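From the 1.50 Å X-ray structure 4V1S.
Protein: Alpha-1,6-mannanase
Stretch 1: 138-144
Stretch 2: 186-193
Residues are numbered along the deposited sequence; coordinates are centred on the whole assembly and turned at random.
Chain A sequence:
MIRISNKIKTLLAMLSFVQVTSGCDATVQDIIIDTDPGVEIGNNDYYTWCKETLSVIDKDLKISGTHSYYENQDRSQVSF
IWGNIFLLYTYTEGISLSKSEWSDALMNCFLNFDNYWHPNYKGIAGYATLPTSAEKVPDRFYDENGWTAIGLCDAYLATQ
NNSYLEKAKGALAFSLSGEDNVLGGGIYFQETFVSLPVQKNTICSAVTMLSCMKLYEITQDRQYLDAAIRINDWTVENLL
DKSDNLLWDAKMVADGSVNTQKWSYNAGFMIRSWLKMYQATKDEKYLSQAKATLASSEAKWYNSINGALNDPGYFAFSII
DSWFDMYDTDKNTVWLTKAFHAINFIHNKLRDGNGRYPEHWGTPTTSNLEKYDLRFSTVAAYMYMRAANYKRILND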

# COMPACT_ATOMS: atom_id res chain seq x y z
N PRO A 138 -18.55 6.12 12.69
CA PRO A 138 -17.21 5.68 12.34
C PRO A 138 -16.25 6.83 12.10
O PRO A 138 -16.69 7.96 11.86
N ASP A 139 -14.97 6.54 12.19
CA ASP A 139 -13.89 7.48 11.90
C ASP A 139 -13.29 6.99 10.59
O ASP A 139 -12.62 5.95 10.57
N ARG A 140 -13.59 7.71 9.50
CA ARG A 140 -13.21 7.21 8.16
C ARG A 140 -12.24 8.11 7.44
O ARG A 140 -12.27 9.34 7.65
N PHE A 141 -11.35 7.47 6.68
CA PHE A 141 -10.21 8.08 5.99
C PHE A 141 -10.23 7.74 4.53
O PHE A 141 -10.40 6.59 4.16
N TYR A 142 -10.06 8.76 3.70
CA TYR A 142 -10.17 8.55 2.27
C TYR A 142 -8.97 7.73 1.77
O TYR A 142 -9.13 6.93 0.86
N ASP A 143 -7.81 7.91 2.40
CA ASP A 143 -6.64 7.11 2.03
C ASP A 143 -6.80 5.63 2.39
O ASP A 143 -6.55 4.77 1.55
N GLU A 144 -7.27 5.34 3.61
CA GLU A 144 -7.42 3.95 4.04
C GLU A 144 -8.32 3.20 3.05
O GLU A 144 -8.08 2.04 2.73
N GLY A 186 -8.38 17.58 -5.69
CA GLY A 186 -7.73 16.81 -4.64
C GLY A 186 -8.72 16.27 -3.62
O GLY A 186 -9.93 16.57 -3.66
N ILE A 187 -8.19 15.47 -2.72
CA ILE A 187 -8.99 14.65 -1.80
C ILE A 187 -8.52 14.91 -0.37
O ILE A 187 -7.33 14.87 -0.08
N TYR A 188 -9.49 15.15 0.52
CA TYR A 188 -9.22 15.36 1.92
C TYR A 188 -8.56 14.15 2.54
O TYR A 188 -8.80 13.02 2.13
N PHE A 189 -7.78 14.37 3.60
CA PHE A 189 -7.27 13.24 4.33
C PHE A 189 -8.37 12.38 4.92
O PHE A 189 -8.32 11.17 4.79
N GLN A 190 -9.33 13.04 5.58
CA GLN A 190 -10.31 12.32 6.36
C GLN A 190 -11.71 12.97 6.38
O GLN A 190 -11.89 14.14 5.98
N GLU A 191 -12.68 12.17 6.79
CA GLU A 191 -14.10 12.52 6.67
C GLU A 191 -14.50 13.44 7.81
O GLU A 191 -15.33 14.34 7.63
N THR A 192 -13.90 13.20 8.98
CA THR A 192 -14.23 13.93 10.20
C THR A 192 -12.95 14.51 10.82
O THR A 192 -12.28 13.86 11.61
N PHE A 193 -12.60 15.73 10.43
CA PHE A 193 -11.40 16.36 10.97
C PHE A 193 -11.65 16.75 12.41
O PHE A 193 -12.69 17.32 12.74

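When two irregular segments meet in a protein, a few backbone hydrogen bonds usually set the register, and side chains and ordered waters fill whatever the backbones leave open. The contact between residues 138-144 and 186-193 of this alpha-1,6-mannanase is a compact example. The segments run nearly antiparallel, their end-to-end directions 166° apart, and the backbones approach most closely where Phe 141 and Gln 190 form a single beta bridge.

Pro 138 lies too far away for direct contact, yet its carbonyl takes part through water 1. This water donates to Pro 138 O (2.9 Å) and to Glu 191 OE1 (2.6 Å) and accepts from the backbone nitrogen, Arg 140 N (2.9 Å), and from the hydroxyl Thr 192 OG1 (2.8 Å), so that four groups from both segments share one molecule. Thr 192, an m rotamer, directs its CA-to-CB bond toward stretch 1.

At Asp 139 the backbones have already diverged, and water fills the gap. Its CB points sideways, but the t rotamer brings the carboxylate nearer to the other segment. Asp 139 OD1 lies 2.8 Å from water 2 and 2.6 Å from water 3; water 2 reaches on to Thr 192 N (2.9 Å) and water 3 to Thr 192 O (2.8 Å).

Arg 140 supplies the charged element. Its chain, with chi1 to chi3 in m, t and m, starts sideways and presents the edge of the guanidinium to Glu 191, whose CB points toward stretch 1 and whose extended t, t chain carries the carboxylate to meet it. The result is a two-pronged salt bridge, Arg 140 NE to Glu 191 OE1 and Arg 140 NH2 to Glu 191 OE2, both 2.9 Å. The main chain reinforces the same pairing, because Glu 191 N donates to Arg 140 O at 3.0 Å.

Phe 141, at the N-cap position, begins sideways as well, but its m rotamer swings the ring in. Phe 189 behaves comparably: its CB points away, while the t rotamer returns the ring to the contact. The edge of Phe 141 meets the face of Phe 189 in an offset edge-to-face pair, with planes at 71° and centroids 5.5 Å apart; Phe 141 CE2 comes within 3.7 Å of Phe 189 CE2.

Tyr 142 opens the helix and points toward stretch 2 as an m rotamer, with the largest covered area of any residue here. Its nitrogen donates to the partner backbone, Tyr 142 N to Phe 189 O at 3.2 Å, while the side chain lies along several residues: Tyr 142 CB packs 3.6 Å from Ile 187 CG2, and Tyr 142 CE2 lies 4.0 Å from Tyr 188 CB.

Asp 143, a p rotamer, places OD2 3.3 Å from Phe 189 CE1, and its other oxygen, Asp 143 OD1, accepts a weak bond from Glu 144 N at 2.9 Å. Glu 144 itself does not touch stretch 2, and there the contact ends.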

# COMPACT_ATOMS: atom_id res chain seq x y z
CB PRO A 138 -17.45 4.94 11.02
CG PRO A 138 -18.50 5.82 10.35
CD PRO A 138 -19.39 6.28 11.49
CB ASP A 139 -12.87 7.48 13.04
CG ASP A 139 -11.94 8.69 13.05
OD1 ASP A 139 -12.18 9.70 12.34
OD2 ASP A 139 -10.94 8.64 13.83
CB ARG A 140 -14.44 6.95 7.31
CG ARG A 140 -15.45 6.02 7.97
CD ARG A 140 -16.52 5.53 7.03
NE ARG A 140 -17.41 6.62 6.62
CZ ARG A 140 -18.54 6.44 5.94
NH1 ARG A 140 -18.93 5.23 5.59
NH2 ARG A 140 -19.32 7.46 5.63
CB PHE A 141 -8.91 7.60 6.65
CG PHE A 141 -8.78 8.05 8.08
CD1 PHE A 141 -9.49 7.37 9.10
CD2 PHE A 141 -8.05 9.15 8.42
CE1 PHE A 141 -9.40 7.76 10.41
CE2 PHE A 141 -7.98 9.58 9.74
CZ PHE A 141 -8.67 8.89 10.72
CB TYR A 142 -10.36 9.87 1.51
CG TYR A 142 -11.61 10.60 1.92
CD1 TYR A 142 -12.86 10.16 1.52
CD2 TYR A 142 -11.57 11.71 2.76
CE1 TYR A 142 -14.03 10.82 1.92
CE2 TYR A 142 -12.74 12.36 3.16
CZ TYR A 142 -13.97 11.91 2.72
OH TYR A 142 -15.15 12.54 3.08
CB ASP A 143 -5.32 7.70 2.53
CG ASP A 143 -5.23 7.78 4.04
OD1 ASP A 143 -6.27 7.78 4.72
OD2 ASP A 143 -4.09 7.88 4.57
CB GLU A 144 -8.02 3.85 5.44
CG GLU A 144 -7.06 4.28 6.52
CD GLU A 144 -7.65 4.26 7.92
OE1 GLU A 144 -8.89 4.10 8.07
OE2 GLU A 144 -6.86 4.47 8.90
CB ILE A 187 -8.89 13.16 -2.18
CG1 ILE A 187 -9.47 12.95 -3.57
CG2 ILE A 187 -9.58 12.24 -1.15
CD1 ILE A 187 -9.26 11.56 -4.15
CB TYR A 188 -10.51 15.66 2.69
CG TYR A 188 -11.27 16.85 2.22
CD1 TYR A 188 -10.93 18.14 2.63
CD2 TYR A 188 -12.34 16.69 1.35
CE1 TYR A 188 -11.64 19.23 2.17
CE2 TYR A 188 -13.05 17.78 0.90
CZ TYR A 188 -12.69 19.04 1.31
OH TYR A 188 -13.41 20.10 0.85
CB PHE A 189 -6.38 13.75 5.47
CG PHE A 189 -5.67 12.67 6.24
CD1 PHE A 189 -4.91 11.70 5.58
CD2 PHE A 189 -5.81 12.58 7.63
CE1 PHE A 189 -4.29 10.70 6.30
CE2 PHE A 189 -5.17 11.58 8.35
CZ PHE A 189 -4.42 10.63 7.68
CB GLN A 190 -9.83 12.12 7.75
CG GLN A 190 -9.86 13.37 8.59
CD GLN A 190 -9.27 13.12 9.97
OE1 GLN A 190 -9.73 12.25 10.73
NE2 GLN A 190 -8.26 13.87 10.29
CB GLU A 191 -14.95 11.25 6.68
CG GLU A 191 -16.44 11.50 6.56
CD GLU A 191 -17.23 10.20 6.61
OE1 GLU A 191 -16.90 9.31 7.46
OE2 GLU A 191 -18.18 10.09 5.81
CB THR A 192 -14.96 13.00 11.22
OG1 THR A 192 -16.07 12.35 10.57
CG2 THR A 192 -15.46 13.81 12.40
CB PHE A 193 -11.00 17.59 10.16
CG PHE A 193 -10.30 17.27 8.87
CD1 PHE A 193 -8.95 16.96 8.84
CD2 PHE A 193 -11.01 17.28 7.66
CE1 PHE A 193 -8.31 16.67 7.65
CE2 PHE A 193 -10.36 17.00 6.47
CZ PHE A 193 -9.00 16.69 6.47
O HOH W 1 -15.71 9.72 9.79
O HOH W 2 -12.32 10.89 9.85
O HOH W 3 -11.65 11.93 13.53